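Local structure of uncharacterized protein (Nostoc punctiforme, 2R3S) at residues Leu238-His243 with Ile268-Ile273; Leu253-Lys258 with Ser311-Ser316. The protein probably transfers a methyl group from S-adenosylmethionine to a hydroxyl oxygen of a small-molecule substrate, as a putative O-methyltransferase. All coordinates share one frame; numbering follows the deposited sequence.

Interaction 1 of 2, residues Leu238-His243 with Ile268-Ile273. With EDO (1,2-ethanediol), chain E.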
loop_
_atom_site.group_PDB
_atom_site.type_symbol
_atom_site.label_atom_id
_atom_site.label_comp_id
_atom_site.label_asym_id
_atom_site.label_seq_id
_atom_site.Cartn_x
_atom_site.Cartn_y
_atom_site.Cartn_z
ATOM N N LEU A 238 -12.549 24.908 -14.118
ATOM C CA LEU A 238 -12.454 24.350 -12.780
ATOM C C LEU A 238 -11.722 22.974 -12.816
ATOM O O LEU A 238 -12.358 21.895 -12.757
ATOM C CB LEU A 238 -13.857 24.177 -12.213
ATOM C CG LEU A 238 -14.618 25.408 -11.736
ATOM C CD1 LEU A 238 -16.160 25.147 -11.688
ATOM C CD2 LEU A 238 -14.061 25.789 -10.385
ATOM N N PRO A 239 -10.377 23.000 -12.902
ATOM C CA PRO A 239 -9.622 21.758 -12.923
ATOM C C PRO A 239 -9.379 21.228 -11.514
ATOM O O PRO A 239 -8.826 21.930 -10.700
ATOM C CB PRO A 239 -8.311 22.159 -13.597
ATOM C CG PRO A 239 -8.313 23.662 -13.684
ATOM C CD PRO A 239 -9.489 24.169 -12.971
ATOM N N ASN A 240 -9.811 20.005 -11.242
ATOM C CA ASN A 240 -9.564 19.322 -9.965
ATOM C C ASN A 240 -9.819 20.193 -8.714
ATOM O O ASN A 240 -9.035 20.168 -7.729
ATOM C CB ASN A 240 -8.146 18.698 -9.926
ATOM C CG ASN A 240 -8.018 17.459 -10.794
ATOM O OD1 ASN A 240 -8.755 16.487 -10.620
ATOM N ND2 ASN A 240 -7.062 17.481 -11.726
ATOM N N PHE A 241 -10.942 20.917 -8.733
ATOM C CA PHE A 241 -11.338 21.762 -7.605
ATOM C C PHE A 241 -12.576 21.287 -6.898
ATOM O O PHE A 241 -12.606 21.220 -5.683
ATOM C CB PHE A 241 -11.586 23.204 -8.070
ATOM C CG PHE A 241 -11.571 24.226 -6.933
ATOM C CD1 PHE A 241 -10.539 24.240 -5.995
ATOM C CD2 PHE A 241 -12.571 25.180 -6.819
ATOM C CE1 PHE A 241 -10.517 25.170 -4.964
ATOM C CE2 PHE A 241 -12.541 26.118 -5.780
ATOM C CZ PHE A 241 -11.518 26.101 -4.862
ATOM N N LEU A 242 -13.621 20.974 -7.644
ATOM C CA LEU A 242 -14.941 20.835 -7.016
ATOM C C LEU A 242 -15.035 19.656 -6.072
ATOM O O LEU A 242 -15.755 19.728 -5.092
ATOM C CB LEU A 242 -16.063 20.759 -8.063
ATOM C CG LEU A 242 -16.438 22.056 -8.800
ATOM C CD1 LEU A 242 -17.628 21.716 -9.692
ATOM C CD2 LEU A 242 -16.762 23.234 -7.833
ATOM N N HIS A 243 -14.295 18.580 -6.355
ATOM C CA HIS A 243 -14.290 17.377 -5.495
ATOM C C HIS A 243 -13.926 17.552 -4.022
ATOM O O HIS A 243 -14.235 16.679 -3.200
ATOM C CB HIS A 243 -13.411 16.257 -6.101
ATOM C CG HIS A 243 -11.986 16.635 -6.408
ATOM N ND1 HIS A 243 -11.421 16.410 -7.648
ATOM C CD2 HIS A 243 -10.997 17.145 -5.631
ATOM C CE1 HIS A 243 -10.148 16.770 -7.623
ATOM N NE2 HIS A 243 -9.868 17.226 -6.411
ATOM N N ILE A 268 -15.920 24.814 -17.937
ATOM C CA ILE A 268 -15.360 23.465 -18.141
ATOM C C ILE A 268 -14.851 22.900 -16.812
ATOM O O ILE A 268 -13.935 23.459 -16.192
ATOM C CB ILE A 268 -14.202 23.467 -19.117
ATOM C CG1 ILE A 268 -14.643 24.019 -20.476
ATOM C CG2 ILE A 268 -13.639 22.032 -19.293
ATOM C CD1 ILE A 268 -13.617 23.769 -21.611
ATOM N N VAL A 269 -15.488 21.825 -16.358
ATOM C CA VAL A 269 -15.040 21.077 -15.177
ATOM C C VAL A 269 -14.139 19.937 -15.631
ATOM O O VAL A 269 -14.464 19.220 -16.564
ATOM C CB VAL A 269 -16.228 20.557 -14.342
ATOM C CG1 VAL A 269 -15.752 19.724 -13.152
ATOM C CG2 VAL A 269 -17.065 21.735 -13.866
ATOM N N PHE A 270 -12.972 19.814 -15.004
ATOM C CA PHE A 270 -12.045 18.721 -15.290
ATOM C C PHE A 270 -11.811 18.025 -13.953
ATOM O O PHE A 270 -11.355 18.646 -13.007
ATOM C CB PHE A 270 -10.751 19.240 -15.914
ATOM C CG PHE A 270 -9.698 18.178 -16.104
ATOM C CD1 PHE A 270 -9.750 17.314 -17.179
ATOM C CD2 PHE A 270 -8.639 18.047 -15.206
ATOM C CE1 PHE A 270 -8.763 16.323 -17.349
ATOM C CE2 PHE A 270 -7.672 17.064 -15.383
ATOM C CZ PHE A 270 -7.742 16.212 -16.453
ATOM N N ASP A 271 -12.184 16.751 -13.849
ATOM C CA ASP A 271 -12.268 16.122 -12.536
ATOM C C ASP A 271 -12.389 14.604 -12.677
ATOM O O ASP A 271 -12.414 14.092 -13.784
ATOM C CB ASP A 271 -13.454 16.722 -11.748
ATOM C CG ASP A 271 -13.154 16.920 -10.252
ATOM O OD1 ASP A 271 -12.738 15.946 -9.575
ATOM O OD2 ASP A 271 -13.366 18.061 -9.751
ATOM N N PHE A 272 -12.404 13.909 -11.542
ATOM C CA PHE A 272 -12.645 12.473 -11.487
ATOM C C PHE A 272 -14.145 12.271 -11.396
ATOM O O PHE A 272 -14.750 12.610 -10.371
ATOM C CB PHE A 272 -12.015 11.852 -10.230
ATOM C CG PHE A 272 -10.530 11.809 -10.259
ATOM C CD1 PHE A 272 -9.871 10.883 -11.037
ATOM C CD2 PHE A 272 -9.783 12.699 -9.513
ATOM C CE1 PHE A 272 -8.481 10.844 -11.067
ATOM C CE2 PHE A 272 -8.406 12.664 -9.548
ATOM C CZ PHE A 272 -7.757 11.730 -10.332
ATOM N N ILE A 273 -14.744 11.753 -12.462
ATOM C CA ILE A 273 -16.197 11.582 -12.490
ATOM C C ILE A 273 -16.504 10.096 -12.646
ATOM O O ILE A 273 -16.500 9.565 -13.749
ATOM C CB ILE A 273 -16.876 12.421 -13.613
ATOM C CG1 ILE A 273 -16.399 13.885 -13.557
ATOM C CG2 ILE A 273 -18.386 12.373 -13.442
ATOM C CD1 ILE A 273 -16.759 14.715 -14.803
HETATM C C1 EDO E . -6.086 21.980 -9.528
HETATM O O1 EDO E . -7.089 23.055 -9.414
HETATM C C2 EDO E . -5.247 21.670 -8.276
HETATM O O2 EDO E . -5.804 20.730 -7.339
HETATM O O HOH W 1 -13.396 20.662 -10.521
#
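His-243 ND1 donates to Asp-271 OD1 over only 2.4 Å, a modelled separation so short that its exact value is doubtful, although the pairing itself is clear. The imidazole stands almost perpendicular to the carboxylate, the two planes 87° apart. CG of His-243 is set between the backbone N and the carbonyl carbon (chi1 55°), which brings it close to the carboxylate. Both oxygens of Asp-271 are gripped. OD1 also accepts the backbone N of Phe-272 at 2.9 Å through its anti lone pair, and OD2 accepts a bond from a water 2.7 Å away. That water donates to Leu-238 O as well and accepts from Leu-242 N, so it ties the end of one strand, the following turn and the acid together, and would help to hold the carboxylate against rotation.

Leading up to this polar cluster is a parallel ladder. Leu-238 N bonds to Ile-268 O, Phe-270 N to Leu-238 O, and Asn-240 N to Phe-270 O at 2.7 Å. On one face of the sheet, Val-269 CG2 meets Leu-238 CD1 at 4.1 Å and Leu-242 CD1 at 4.2 Å. On the other face Pro-239 pairs with Phe-270; beyond the strand end, Asn-240 lies alongside the Phe-270 ring, with ND2 at the ring edge, 3.7 Å from Phe-270 CE2, and the amide plane turned 76° from the ring; Asn-240 OD1 is bonded to Gln-328. Phe-287 packs against the cluster, stacking on Phe-272 and meeting His-243 edge to face.

Adjacent parallel strands thus end side by side and pass into loops, which is characteristic of the Rossmann-like methyltransferase fold, where the C-terminal ends of the parallel strands usually line the cofactor and substrate site.

Interaction 2 of 2, residues Leu253-Lys258 with Ser311-Ser316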
loop_
_atom_site.group_PDB
_atom_site.type_symbol
_atom_site.label_atom_id
_atom_site.label_comp_id
_atom_site.label_asym_id
_atom_site.label_seq_id
_atom_site.Cartn_x
_atom_site.Cartn_y
_atom_site.Cartn_z
ATOM N N LEU A 253 -20.281 28.226 -5.132
ATOM C CA LEU A 253 -19.251 28.594 -6.090
ATOM C C LEU A 253 -19.815 28.731 -7.499
ATOM O O LEU A 253 -19.478 29.678 -8.193
ATOM C CB LEU A 253 -18.069 27.607 -6.067
ATOM C CG LEU A 253 -16.810 28.034 -6.854
ATOM C CD1 LEU A 253 -15.959 29.119 -6.102
ATOM C CD2 LEU A 253 -15.974 26.798 -7.226
ATOM N N LEU A 254 -20.676 27.809 -7.920
ATOM C CA LEU A 254 -21.200 27.834 -9.290
ATOM C C LEU A 254 -22.115 29.058 -9.553
ATOM O O LEU A 254 -22.207 29.534 -10.697
ATOM C CB LEU A 254 -21.915 26.503 -9.652
ATOM C CG LEU A 254 -21.065 25.197 -9.685
ATOM C CD1 LEU A 254 -21.919 23.993 -10.023
ATOM C CD2 LEU A 254 -19.904 25.274 -10.639
ATOM N N ARG A 255 -22.765 29.563 -8.501
ATOM C CA ARG A 255 -23.599 30.791 -8.609
ATOM C C ARG A 255 -22.723 32.031 -8.815
ATOM O O ARG A 255 -22.994 32.855 -9.690
ATOM C CB ARG A 255 -24.508 30.963 -7.382
ATOM C CG ARG A 255 -25.823 30.123 -7.432
ATOM C CD ARG A 255 -26.747 30.389 -6.208
ATOM N NE ARG A 255 -26.171 29.906 -4.947
ATOM C CZ ARG A 255 -26.463 28.740 -4.359
ATOM N NH1 ARG A 255 -27.352 27.886 -4.885
ATOM N NH2 ARG A 255 -25.853 28.427 -3.220
ATOM N N LYS A 256 -21.652 32.127 -8.040
ATOM C CA LYS A 256 -20.642 33.169 -8.202
ATOM C C LYS A 256 -20.049 33.135 -9.610
ATOM O O LYS A 256 -19.912 34.150 -10.290
ATOM C CB LYS A 256 -19.560 32.969 -7.151
ATOM C CG LYS A 256 -18.459 34.002 -7.143
ATOM C CD LYS A 256 -17.547 33.787 -5.952
ATOM C CE LYS A 256 -16.479 34.884 -5.862
ATOM N NZ LYS A 256 -15.731 34.811 -4.605
ATOM N N ILE A 257 -19.725 31.948 -10.072
ATOM C CA ILE A 257 -19.192 31.800 -11.408
ATOM C C ILE A 257 -20.207 32.293 -12.427
ATOM O O ILE A 257 -19.828 32.924 -13.426
ATOM C CB ILE A 257 -18.792 30.331 -11.694
ATOM C CG1 ILE A 257 -17.550 29.967 -10.861
ATOM C CG2 ILE A 257 -18.546 30.126 -13.177
ATOM C CD1 ILE A 257 -17.165 28.511 -10.859
ATOM N N LYS A 258 -21.491 32.004 -12.194
ATOM C CA LYS A 258 -22.530 32.356 -13.180
ATOM C C LYS A 258 -22.601 33.873 -13.382
ATOM O O LYS A 258 -22.642 34.349 -14.507
ATOM C CB LYS A 258 -23.912 31.829 -12.788
ATOM C CG LYS A 258 -24.870 31.868 -13.972
ATOM C CD LYS A 258 -26.321 31.684 -13.600
ATOM C CE LYS A 258 -27.180 31.772 -14.873
ATOM N NZ LYS A 258 -28.629 31.850 -14.567
ATOM N N SER A 311 -27.556 22.662 -12.608
ATOM C CA SER A 311 -28.986 22.951 -12.708
ATOM C C SER A 311 -29.443 23.851 -11.577
ATOM O O SER A 311 -30.043 24.874 -11.842
ATOM C CB SER A 311 -29.828 21.666 -12.715
ATOM O OG SER A 311 -31.213 21.963 -12.549
ATOM N N ASN A 312 -29.138 23.484 -10.337
ATOM C CA ASN A 312 -29.464 24.307 -9.144
ATOM C C ASN A 312 -28.752 25.654 -8.996
ATOM O O ASN A 312 -29.159 26.488 -8.162
ATOM C CB ASN A 312 -29.144 23.540 -7.853
ATOM C CG ASN A 312 -30.062 22.349 -7.611
ATOM O OD1 ASN A 312 -31.084 22.178 -8.278
ATOM N ND2 ASN A 312 -29.692 21.514 -6.632
ATOM N N ALA A 313 -27.655 25.836 -9.723
ATOM C CA ALA A 313 -26.898 27.081 -9.681
ATOM C C ALA A 313 -27.372 28.022 -10.770
ATOM O O ALA A 313 -26.880 29.140 -10.861
ATOM C CB ALA A 313 -25.378 26.814 -9.846
ATOM N N GLY A 314 -28.282 27.552 -11.621
ATOM C CA GLY A 314 -28.891 28.387 -12.635
ATOM C C GLY A 314 -28.433 28.182 -14.064
ATOM O O GLY A 314 -28.780 28.967 -14.936
ATOM N N PHE A 315 -27.653 27.149 -14.335
ATOM C CA PHE A 315 -27.138 26.971 -15.678
ATOM C C PHE A 315 -28.205 26.260 -16.478
ATOM O O PHE A 315 -29.106 25.638 -15.909
ATOM C CB PHE A 315 -25.813 26.201 -15.683
ATOM C CG PHE A 315 -24.668 26.976 -15.093
ATOM C CD1 PHE A 315 -24.586 27.173 -13.723
ATOM C CD2 PHE A 315 -23.680 27.512 -15.907
ATOM C CE1 PHE A 315 -23.549 27.901 -13.172
ATOM C CE2 PHE A 315 -22.646 28.230 -15.373
ATOM C CZ PHE A 315 -22.570 28.423 -13.995
ATOM N N SER A 316 -28.105 26.372 -17.792
ATOM C CA SER A 316 -29.141 25.901 -18.679
ATOM C C SER A 316 -28.913 24.459 -19.094
ATOM O O SER A 316 -29.857 23.759 -19.426
ATOM C CB SER A 316 -29.218 26.809 -19.918
ATOM O OG SER A 316 -28.352 26.378 -20.959
#
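Lys-258 makes the one hydrogen bond between the two segments, from NZ to Gly-314 O at 2.9 Å, with the donor 38° above the carbonyl plane. CG lies anti to the backbone N (chi1 -165°), and the chain runs extended beyond it, antiparallel to the Phe-315 side chain. Lys-258 CG lies 4.1 Å above one face of the Phe-315 ring, offset toward the rim. An alanine here would probably leave Gly-314 O without this donor and uncover part of that ring face. Nearby, Asn-312 ND2 is bonded to Glu-251.

Gly-314 is the positive-phi residue of a Schellman motif at the end of helix 303-312; a CB there would collide with the carbonyl oxygen of the residue before and sit close to Lys-258 NZ. This helix end packs beside helix 247-260 on the same face of the Rossmann-like sheet.

Apolar contacts are tightest between Leu-254 CB and Ala-313 CB, at 3.5 Å. The Phe-315 ring points its edge at helix 247-260, bringing CZ to 4.4 Å from Ile-257 CG2. Two carbonyl oxygens are met by carbon: Leu-254 O by Phe-315 CE1 at 3.3 Å, and Ala-313 O by Arg-255 CG at 3.7 Å.

Overall arrangement
From the N terminus, the chain passes the N-terminal helices and three strands of the sheet before it reaches strand 233-239 and the turn after it, then helix 247-260, which carries residues 253-258. It next runs into strand 265-271, where interaction 1 closes a loop of 24 residues and completes a beta-alpha-beta crossover. Interaction 2 closes only after helix 303-312, over a loop of 52 residues. Because 253-258 lies inside the first loop and 311-316 beyond it, the two closures cross. Their centres are 15 Å apart, yet they touch directly: Leu-238 packs on Leu-253 and Ile-257, and Leu-242 on Leu-253. The middle of the sheet is thereby tied to both helices on one of its faces.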